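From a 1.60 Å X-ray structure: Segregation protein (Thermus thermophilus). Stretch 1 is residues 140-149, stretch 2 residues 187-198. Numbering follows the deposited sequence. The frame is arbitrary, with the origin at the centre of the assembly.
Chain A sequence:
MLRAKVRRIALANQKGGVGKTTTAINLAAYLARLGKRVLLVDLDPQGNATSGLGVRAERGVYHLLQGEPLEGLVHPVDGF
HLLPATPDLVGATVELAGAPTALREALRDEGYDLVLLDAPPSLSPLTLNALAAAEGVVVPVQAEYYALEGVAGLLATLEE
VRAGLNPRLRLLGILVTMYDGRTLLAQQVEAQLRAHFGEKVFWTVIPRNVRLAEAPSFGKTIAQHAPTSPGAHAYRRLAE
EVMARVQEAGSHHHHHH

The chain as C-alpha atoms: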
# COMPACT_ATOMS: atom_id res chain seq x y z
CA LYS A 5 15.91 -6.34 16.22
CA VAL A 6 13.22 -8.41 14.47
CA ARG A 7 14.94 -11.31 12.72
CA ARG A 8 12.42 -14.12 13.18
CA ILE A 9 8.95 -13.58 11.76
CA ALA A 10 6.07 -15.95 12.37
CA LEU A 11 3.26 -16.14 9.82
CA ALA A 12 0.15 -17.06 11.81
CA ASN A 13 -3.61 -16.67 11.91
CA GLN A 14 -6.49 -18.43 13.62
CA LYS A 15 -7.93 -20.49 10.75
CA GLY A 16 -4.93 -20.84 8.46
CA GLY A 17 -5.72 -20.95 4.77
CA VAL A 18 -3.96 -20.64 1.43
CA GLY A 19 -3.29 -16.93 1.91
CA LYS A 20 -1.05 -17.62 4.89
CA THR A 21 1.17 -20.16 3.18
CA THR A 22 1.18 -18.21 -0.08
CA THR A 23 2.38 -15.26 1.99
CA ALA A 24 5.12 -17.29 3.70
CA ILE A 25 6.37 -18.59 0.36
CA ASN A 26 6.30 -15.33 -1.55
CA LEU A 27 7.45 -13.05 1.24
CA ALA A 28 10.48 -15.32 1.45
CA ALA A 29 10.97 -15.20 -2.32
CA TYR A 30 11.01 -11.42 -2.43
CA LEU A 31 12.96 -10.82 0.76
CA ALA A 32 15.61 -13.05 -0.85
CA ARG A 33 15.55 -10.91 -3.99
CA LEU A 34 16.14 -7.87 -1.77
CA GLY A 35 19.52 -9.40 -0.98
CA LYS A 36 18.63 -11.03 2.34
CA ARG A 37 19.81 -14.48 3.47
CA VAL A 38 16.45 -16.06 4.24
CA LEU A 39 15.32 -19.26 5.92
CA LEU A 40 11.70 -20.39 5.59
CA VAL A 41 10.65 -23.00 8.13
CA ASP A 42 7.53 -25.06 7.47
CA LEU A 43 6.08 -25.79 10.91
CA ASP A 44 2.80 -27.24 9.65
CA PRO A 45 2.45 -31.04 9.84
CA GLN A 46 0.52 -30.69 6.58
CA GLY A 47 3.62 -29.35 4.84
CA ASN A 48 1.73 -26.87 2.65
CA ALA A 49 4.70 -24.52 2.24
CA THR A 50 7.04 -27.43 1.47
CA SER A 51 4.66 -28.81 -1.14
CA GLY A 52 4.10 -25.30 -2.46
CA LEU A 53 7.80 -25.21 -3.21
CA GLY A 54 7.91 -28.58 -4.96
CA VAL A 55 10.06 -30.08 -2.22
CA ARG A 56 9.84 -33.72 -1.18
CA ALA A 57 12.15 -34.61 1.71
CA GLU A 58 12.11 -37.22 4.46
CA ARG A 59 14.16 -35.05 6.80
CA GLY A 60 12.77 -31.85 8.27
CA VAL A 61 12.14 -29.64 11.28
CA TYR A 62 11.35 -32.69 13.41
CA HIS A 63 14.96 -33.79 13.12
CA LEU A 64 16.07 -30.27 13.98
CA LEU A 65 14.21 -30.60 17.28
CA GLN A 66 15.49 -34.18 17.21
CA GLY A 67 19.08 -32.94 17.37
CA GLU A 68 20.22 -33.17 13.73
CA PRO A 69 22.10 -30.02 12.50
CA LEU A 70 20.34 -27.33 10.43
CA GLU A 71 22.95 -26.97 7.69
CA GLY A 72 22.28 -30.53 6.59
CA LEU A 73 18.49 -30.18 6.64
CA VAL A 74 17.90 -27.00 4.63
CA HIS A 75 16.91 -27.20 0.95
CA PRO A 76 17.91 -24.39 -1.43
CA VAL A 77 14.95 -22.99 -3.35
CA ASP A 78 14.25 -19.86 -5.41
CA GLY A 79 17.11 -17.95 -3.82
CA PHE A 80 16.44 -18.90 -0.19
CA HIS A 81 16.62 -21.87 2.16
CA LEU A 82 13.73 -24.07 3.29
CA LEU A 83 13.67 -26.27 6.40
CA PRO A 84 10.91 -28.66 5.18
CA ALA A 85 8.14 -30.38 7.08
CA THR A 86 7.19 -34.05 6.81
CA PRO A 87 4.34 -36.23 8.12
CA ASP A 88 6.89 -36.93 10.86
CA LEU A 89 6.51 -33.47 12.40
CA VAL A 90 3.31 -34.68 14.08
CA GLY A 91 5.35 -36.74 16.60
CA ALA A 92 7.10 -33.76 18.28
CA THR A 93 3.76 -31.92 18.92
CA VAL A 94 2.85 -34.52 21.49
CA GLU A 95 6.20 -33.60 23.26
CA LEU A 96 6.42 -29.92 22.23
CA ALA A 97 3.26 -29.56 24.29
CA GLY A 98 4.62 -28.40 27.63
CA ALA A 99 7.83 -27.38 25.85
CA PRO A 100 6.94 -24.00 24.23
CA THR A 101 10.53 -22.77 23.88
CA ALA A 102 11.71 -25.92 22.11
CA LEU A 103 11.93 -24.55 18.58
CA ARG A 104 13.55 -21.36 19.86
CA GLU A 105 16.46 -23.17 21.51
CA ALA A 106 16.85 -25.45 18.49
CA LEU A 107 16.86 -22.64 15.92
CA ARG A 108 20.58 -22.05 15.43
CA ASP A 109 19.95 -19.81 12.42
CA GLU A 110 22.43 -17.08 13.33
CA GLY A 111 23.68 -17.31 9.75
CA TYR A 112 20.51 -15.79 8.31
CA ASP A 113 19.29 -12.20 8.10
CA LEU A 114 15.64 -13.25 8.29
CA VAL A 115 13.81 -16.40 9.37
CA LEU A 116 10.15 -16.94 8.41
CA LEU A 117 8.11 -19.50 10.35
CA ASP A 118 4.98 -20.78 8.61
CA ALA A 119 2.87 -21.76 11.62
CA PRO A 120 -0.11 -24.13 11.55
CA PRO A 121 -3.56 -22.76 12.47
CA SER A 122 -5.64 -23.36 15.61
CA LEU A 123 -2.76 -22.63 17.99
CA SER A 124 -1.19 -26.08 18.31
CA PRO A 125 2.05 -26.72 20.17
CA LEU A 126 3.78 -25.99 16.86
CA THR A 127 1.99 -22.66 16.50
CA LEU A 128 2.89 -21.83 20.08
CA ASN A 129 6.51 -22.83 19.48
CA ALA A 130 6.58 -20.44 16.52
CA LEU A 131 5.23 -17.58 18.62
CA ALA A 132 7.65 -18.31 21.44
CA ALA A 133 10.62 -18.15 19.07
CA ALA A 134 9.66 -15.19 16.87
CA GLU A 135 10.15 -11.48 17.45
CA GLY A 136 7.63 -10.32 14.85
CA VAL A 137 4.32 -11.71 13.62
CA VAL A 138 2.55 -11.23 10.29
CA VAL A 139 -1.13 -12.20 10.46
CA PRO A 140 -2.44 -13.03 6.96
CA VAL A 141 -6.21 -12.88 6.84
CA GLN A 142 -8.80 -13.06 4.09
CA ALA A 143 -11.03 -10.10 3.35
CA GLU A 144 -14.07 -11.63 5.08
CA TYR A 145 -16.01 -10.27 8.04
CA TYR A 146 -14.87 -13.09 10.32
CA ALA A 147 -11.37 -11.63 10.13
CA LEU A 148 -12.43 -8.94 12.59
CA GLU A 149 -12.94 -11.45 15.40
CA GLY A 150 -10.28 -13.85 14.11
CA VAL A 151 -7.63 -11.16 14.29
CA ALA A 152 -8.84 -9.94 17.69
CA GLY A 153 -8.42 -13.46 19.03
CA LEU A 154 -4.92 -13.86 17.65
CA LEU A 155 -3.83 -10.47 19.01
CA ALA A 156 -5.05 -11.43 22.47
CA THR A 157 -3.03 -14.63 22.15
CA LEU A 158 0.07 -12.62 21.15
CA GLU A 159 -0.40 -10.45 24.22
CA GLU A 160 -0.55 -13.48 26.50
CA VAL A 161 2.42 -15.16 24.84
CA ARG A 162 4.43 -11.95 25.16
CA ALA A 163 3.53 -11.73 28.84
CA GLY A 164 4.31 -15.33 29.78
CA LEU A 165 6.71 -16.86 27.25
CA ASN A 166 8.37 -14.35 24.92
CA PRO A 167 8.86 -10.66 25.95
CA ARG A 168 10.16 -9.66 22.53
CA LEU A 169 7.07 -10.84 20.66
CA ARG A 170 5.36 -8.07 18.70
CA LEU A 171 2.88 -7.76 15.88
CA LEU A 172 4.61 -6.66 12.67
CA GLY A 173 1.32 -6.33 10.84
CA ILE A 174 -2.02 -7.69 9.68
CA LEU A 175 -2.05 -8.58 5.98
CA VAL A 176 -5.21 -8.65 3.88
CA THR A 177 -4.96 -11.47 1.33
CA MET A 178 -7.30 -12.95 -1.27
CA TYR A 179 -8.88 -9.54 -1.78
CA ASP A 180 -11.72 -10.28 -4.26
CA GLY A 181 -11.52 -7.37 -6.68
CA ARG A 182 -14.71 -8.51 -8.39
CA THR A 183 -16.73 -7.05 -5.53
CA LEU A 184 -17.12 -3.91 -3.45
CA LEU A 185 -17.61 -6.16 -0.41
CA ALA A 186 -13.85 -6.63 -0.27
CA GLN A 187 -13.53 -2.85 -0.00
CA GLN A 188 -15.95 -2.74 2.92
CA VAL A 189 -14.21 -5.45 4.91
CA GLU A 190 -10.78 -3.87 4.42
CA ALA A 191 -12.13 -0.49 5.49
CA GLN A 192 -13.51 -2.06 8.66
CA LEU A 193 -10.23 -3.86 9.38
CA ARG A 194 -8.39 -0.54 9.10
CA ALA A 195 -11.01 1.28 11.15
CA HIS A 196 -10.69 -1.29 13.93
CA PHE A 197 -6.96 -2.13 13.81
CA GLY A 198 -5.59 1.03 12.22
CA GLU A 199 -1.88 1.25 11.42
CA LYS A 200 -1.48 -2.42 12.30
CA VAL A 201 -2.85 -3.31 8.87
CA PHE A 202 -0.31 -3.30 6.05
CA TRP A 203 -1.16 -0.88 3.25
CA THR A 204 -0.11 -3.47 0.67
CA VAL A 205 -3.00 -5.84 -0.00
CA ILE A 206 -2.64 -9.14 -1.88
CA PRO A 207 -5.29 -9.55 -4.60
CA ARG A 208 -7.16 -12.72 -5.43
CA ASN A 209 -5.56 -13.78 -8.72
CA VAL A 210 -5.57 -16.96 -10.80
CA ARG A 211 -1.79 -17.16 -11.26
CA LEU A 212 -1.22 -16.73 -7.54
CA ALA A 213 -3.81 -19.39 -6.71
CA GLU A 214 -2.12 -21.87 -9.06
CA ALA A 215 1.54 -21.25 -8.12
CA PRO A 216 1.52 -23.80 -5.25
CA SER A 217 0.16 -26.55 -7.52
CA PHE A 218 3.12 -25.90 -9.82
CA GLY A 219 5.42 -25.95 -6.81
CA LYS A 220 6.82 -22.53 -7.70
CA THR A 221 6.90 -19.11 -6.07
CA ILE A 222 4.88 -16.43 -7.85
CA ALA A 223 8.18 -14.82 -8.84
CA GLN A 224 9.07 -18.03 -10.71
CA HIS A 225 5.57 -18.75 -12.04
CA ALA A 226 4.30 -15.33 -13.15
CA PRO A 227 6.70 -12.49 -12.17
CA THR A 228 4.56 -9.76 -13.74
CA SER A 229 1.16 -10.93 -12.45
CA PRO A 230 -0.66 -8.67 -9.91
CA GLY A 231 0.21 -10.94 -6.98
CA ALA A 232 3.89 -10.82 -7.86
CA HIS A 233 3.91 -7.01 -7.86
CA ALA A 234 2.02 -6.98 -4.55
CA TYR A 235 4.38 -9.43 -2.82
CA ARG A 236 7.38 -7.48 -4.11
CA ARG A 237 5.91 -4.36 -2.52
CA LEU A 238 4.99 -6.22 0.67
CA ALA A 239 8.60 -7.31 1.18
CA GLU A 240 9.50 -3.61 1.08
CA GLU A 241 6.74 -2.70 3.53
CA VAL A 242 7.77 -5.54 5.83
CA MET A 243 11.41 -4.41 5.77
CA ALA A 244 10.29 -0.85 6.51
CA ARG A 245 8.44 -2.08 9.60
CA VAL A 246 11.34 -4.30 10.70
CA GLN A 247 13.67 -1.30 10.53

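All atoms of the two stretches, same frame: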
# COMPACT_ATOMS: atom_id res chain seq x y z
N PRO A 140 -1.78 -13.07 8.27
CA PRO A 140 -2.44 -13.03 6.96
C PRO A 140 -3.89 -13.44 7.12
O PRO A 140 -4.18 -14.52 7.62
CB PRO A 140 -1.64 -14.05 6.13
CG PRO A 140 -0.34 -14.26 6.95
CD PRO A 140 -0.87 -14.22 8.35
N VAL A 141 -4.80 -12.57 6.71
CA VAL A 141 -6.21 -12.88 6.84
C VAL A 141 -6.89 -12.64 5.51
O VAL A 141 -6.36 -11.94 4.65
CB VAL A 141 -6.91 -12.00 7.91
CG1 VAL A 141 -6.17 -12.10 9.23
CG2 VAL A 141 -6.96 -10.55 7.44
N GLN A 142 -8.05 -13.27 5.32
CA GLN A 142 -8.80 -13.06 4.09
C GLN A 142 -9.75 -11.92 4.32
O GLN A 142 -10.14 -11.65 5.46
CB GLN A 142 -9.58 -14.32 3.70
CG GLN A 142 -8.70 -15.46 3.21
CD GLN A 142 -9.53 -16.60 2.65
OE1 GLN A 142 -10.30 -16.42 1.70
NE2 GLN A 142 -9.38 -17.79 3.23
N ALA A 143 -10.13 -11.23 3.25
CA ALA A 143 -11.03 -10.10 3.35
C ALA A 143 -12.47 -10.54 3.56
O ALA A 143 -13.33 -10.34 2.69
CB ALA A 143 -10.91 -9.23 2.11
N GLU A 144 -12.73 -11.15 4.71
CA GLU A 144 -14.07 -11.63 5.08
C GLU A 144 -14.37 -11.06 6.45
O GLU A 144 -13.46 -10.83 7.24
CB GLU A 144 -14.08 -13.16 5.15
CG GLU A 144 -13.73 -13.87 3.86
CD GLU A 144 -13.60 -15.37 4.06
OE1 GLU A 144 -13.45 -16.10 3.05
OE2 GLU A 144 -13.66 -15.83 5.22
N TYR A 145 -15.65 -10.84 6.75
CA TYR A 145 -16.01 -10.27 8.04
C TYR A 145 -15.52 -11.03 9.27
O TYR A 145 -15.29 -10.42 10.32
CB TYR A 145 -17.53 -10.06 8.14
CG TYR A 145 -17.91 -8.60 8.08
CD1 TYR A 145 -17.96 -7.91 6.87
CD2 TYR A 145 -18.14 -7.88 9.26
CE1 TYR A 145 -18.23 -6.54 6.82
CE2 TYR A 145 -18.41 -6.50 9.22
CZ TYR A 145 -18.45 -5.85 8.00
OH TYR A 145 -18.71 -4.49 7.96
N TYR A 146 -15.34 -12.34 9.16
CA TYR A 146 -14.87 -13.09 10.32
C TYR A 146 -13.48 -12.64 10.74
O TYR A 146 -13.09 -12.81 11.90
CB TYR A 146 -14.84 -14.60 10.06
CG TYR A 146 -14.33 -15.34 11.27
CD1 TYR A 146 -12.96 -15.58 11.45
CD2 TYR A 146 -15.19 -15.67 12.32
CE1 TYR A 146 -12.47 -16.11 12.64
CE2 TYR A 146 -14.70 -16.20 13.51
CZ TYR A 146 -13.34 -16.41 13.66
OH TYR A 146 -12.85 -16.88 14.86
N ALA A 147 -12.73 -12.06 9.81
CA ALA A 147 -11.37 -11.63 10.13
C ALA A 147 -11.32 -10.66 11.29
O ALA A 147 -10.33 -10.61 12.01
CB ALA A 147 -10.71 -11.00 8.89
N LEU A 148 -12.39 -9.89 11.49
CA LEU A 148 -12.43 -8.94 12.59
C LEU A 148 -12.26 -9.65 13.93
O LEU A 148 -11.44 -9.24 14.74
CB LEU A 148 -13.75 -8.16 12.58
CG LEU A 148 -13.93 -7.12 11.47
CD1 LEU A 148 -15.36 -6.63 11.46
CD2 LEU A 148 -12.96 -5.97 11.68
N GLU A 149 -13.05 -10.70 14.15
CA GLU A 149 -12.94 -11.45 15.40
C GLU A 149 -11.74 -12.40 15.39
O GLU A 149 -11.11 -12.61 16.42
CB GLU A 149 -14.23 -12.24 15.68
CG GLU A 149 -14.79 -12.99 14.48
CD GLU A 149 -15.90 -12.24 13.77
OE1 GLU A 149 -15.60 -11.22 13.09
OE2 GLU A 149 -17.07 -12.66 13.88
N GLN A 187 -13.84 -4.21 -0.43
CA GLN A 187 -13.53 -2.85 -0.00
C GLN A 187 -14.07 -2.57 1.39
O GLN A 187 -13.38 -1.99 2.23
CB GLN A 187 -14.15 -1.82 -0.97
CG GLN A 187 -13.28 -1.45 -2.15
CD GLN A 187 -13.98 -0.51 -3.13
OE1 GLN A 187 -14.85 0.27 -2.74
NE2 GLN A 187 -13.58 -0.58 -4.39
N GLN A 188 -15.31 -2.97 1.64
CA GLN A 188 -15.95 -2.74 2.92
C GLN A 188 -15.26 -3.47 4.08
O GLN A 188 -15.08 -2.91 5.16
CB GLN A 188 -17.43 -3.13 2.84
CG GLN A 188 -18.20 -2.82 4.11
CD GLN A 188 -18.01 -1.38 4.55
OE1 GLN A 188 -17.99 -1.08 5.75
NE2 GLN A 188 -17.89 -0.47 3.58
N VAL A 189 -14.87 -4.71 3.86
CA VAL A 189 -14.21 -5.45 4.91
C VAL A 189 -12.84 -4.85 5.23
O VAL A 189 -12.46 -4.73 6.39
CB VAL A 189 -14.03 -6.93 4.54
CG1 VAL A 189 -13.30 -7.67 5.67
CG2 VAL A 189 -15.39 -7.57 4.29
N GLU A 190 -12.09 -4.47 4.19
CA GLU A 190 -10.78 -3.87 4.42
C GLU A 190 -10.92 -2.59 5.23
O GLU A 190 -10.19 -2.36 6.20
CB GLU A 190 -10.08 -3.54 3.09
CG GLU A 190 -8.67 -2.98 3.29
CD GLU A 190 -8.01 -2.58 1.98
OE1 GLU A 190 -8.31 -3.21 0.95
OE2 GLU A 190 -7.17 -1.66 2.00
N ALA A 191 -11.88 -1.76 4.81
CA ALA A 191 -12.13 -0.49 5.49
C ALA A 191 -12.41 -0.72 6.97
O ALA A 191 -11.92 0.02 7.82
CB ALA A 191 -13.31 0.23 4.83
N GLN A 192 -13.19 -1.75 7.27
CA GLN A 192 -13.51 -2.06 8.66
C GLN A 192 -12.28 -2.59 9.40
O GLN A 192 -12.08 -2.30 10.57
CB GLN A 192 -14.68 -3.04 8.73
CG GLN A 192 -15.16 -3.33 10.13
CD GLN A 192 -15.38 -2.07 10.95
OE1 GLN A 192 -15.88 -1.06 10.43
NE2 GLN A 192 -15.04 -2.12 12.23
N LEU A 193 -11.44 -3.36 8.72
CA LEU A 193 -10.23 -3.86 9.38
C LEU A 193 -9.32 -2.68 9.74
O LEU A 193 -8.74 -2.64 10.82
CB LEU A 193 -9.48 -4.84 8.48
CG LEU A 193 -10.12 -6.24 8.44
CD1 LEU A 193 -9.51 -7.07 7.32
CD2 LEU A 193 -9.92 -6.91 9.79
N ARG A 194 -9.22 -1.71 8.84
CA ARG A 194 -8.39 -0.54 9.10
C ARG A 194 -9.01 0.36 10.15
O ARG A 194 -8.30 0.95 10.97
CB ARG A 194 -8.15 0.25 7.81
CG ARG A 194 -7.30 -0.50 6.80
CD ARG A 194 -6.92 0.37 5.62
NE ARG A 194 -6.35 -0.44 4.56
CZ ARG A 194 -5.13 -0.97 4.58
NH1 ARG A 194 -4.32 -0.77 5.61
NH2 ARG A 194 -4.75 -1.75 3.58
N ALA A 195 -10.33 0.47 10.15
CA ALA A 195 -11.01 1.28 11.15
C ALA A 195 -10.81 0.68 12.54
O ALA A 195 -10.60 1.41 13.51
CB ALA A 195 -12.51 1.36 10.83
N HIS A 196 -10.85 -0.64 12.64
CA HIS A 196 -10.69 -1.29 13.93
C HIS A 196 -9.25 -1.54 14.38
O HIS A 196 -8.94 -1.42 15.56
CB HIS A 196 -11.46 -2.62 13.94
CG HIS A 196 -11.60 -3.22 15.31
ND1 HIS A 196 -12.20 -2.55 16.35
CD2 HIS A 196 -11.20 -4.41 15.81
CE1 HIS A 196 -12.17 -3.30 17.43
NE2 HIS A 196 -11.56 -4.44 17.13
N PHE A 197 -8.35 -1.86 13.44
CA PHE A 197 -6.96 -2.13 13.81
C PHE A 197 -5.96 -1.06 13.39
O PHE A 197 -4.78 -1.12 13.74
CB PHE A 197 -6.56 -3.50 13.26
CG PHE A 197 -7.36 -4.63 13.85
CD1 PHE A 197 -7.22 -4.96 15.20
CD2 PHE A 197 -8.29 -5.33 13.09
CE1 PHE A 197 -7.99 -5.96 15.78
CE2 PHE A 197 -9.07 -6.35 13.66
CZ PHE A 197 -8.92 -6.65 15.00
N GLY A 198 -6.44 -0.07 12.64
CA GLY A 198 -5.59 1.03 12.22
C GLY A 198 -4.28 0.74 11.52
O GLY A 198 -4.23 -0.04 10.57

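Residues 187-197 belong to a helix that begins earlier in the chain and packs against the strand end, the loop and helical residues Ala147 and Leu148 of stretch 1. No hydrogen bond or salt bridge crosses between the two stretches. The contact is made by van der Waals packing and buries 518 Å², both sides summed.

Gln187 points away from stretch 1 and takes no part. Gln188 lies at the margin. Its OE1 is 4.1 Å from OH of Tyr145, too far for a hydrogen bond. An exposed position suits this polar side chain.

Val189 points toward stretch 1 and packs against the loop. Its chi1 is t. CG1 meets the backbone, 3.7 Å from C of Ala143 and 3.5 Å from O of Glu144. That same Glu144 O accepts a hydrogen bond from N of Ala147 at 2.9 Å, so the turn is held by its own backbone. CG2 of Val189 lies 3.7 Å from CD1 of Tyr145, oblique to the ring. The CA-to-CB bond of Tyr145 points away, but the end of its side chain comes nearer to the helix. Ala143 is small, and its CA is 5.8 Å from CA of Val189.

Glu190 adds little to the contact. Within the helix its OE2 accepts hydrogen bonds from NE of Arg194 at 3.0 Å and from NH2 of Arg194 at 2.9 Å, in a salt bridge; both carboxylate oxygens are also hydrogen-bonded elsewhere in the structure. This pairs the charges of two buried residues. Ala191 does not touch stretch 1.

Gln192 points toward stretch 1 and contributes the aliphatic part of its side chain. Its CG is 3.6 Å from CD1 of Leu148 and 4.3 Å from OH of Tyr145.

Leu193 is buried and wholly apolar in its side chain. Its chi1 is m and its chi2 t. CD1 is 4.3 Å from CG2 of Val141. CD2 is 4.3 Å from CB of Ala147 and 3.7 Å from CD2 of Leu148. Leu193 thus links the strand to the helix of stretch 1.

Leu148 is the knob of the interface. It sits among Gln192, Leu193, His196 and Phe197, with 106 Å² covered by stretch 2. Ala195 is out of reach. His196 offers its CB, 4.3 Å from CD2 of Leu148.

Phe197 is the last of the four residues around Leu148. Its CE2 is 4.4 Å from CD2 of Leu148. The backbone O of Leu148 lies at the ring edge, 3.6 Å from CZ of Phe197. Gly198 leaves helical geometry with positive phi, which favours glycine, and makes no contact with stretch 1.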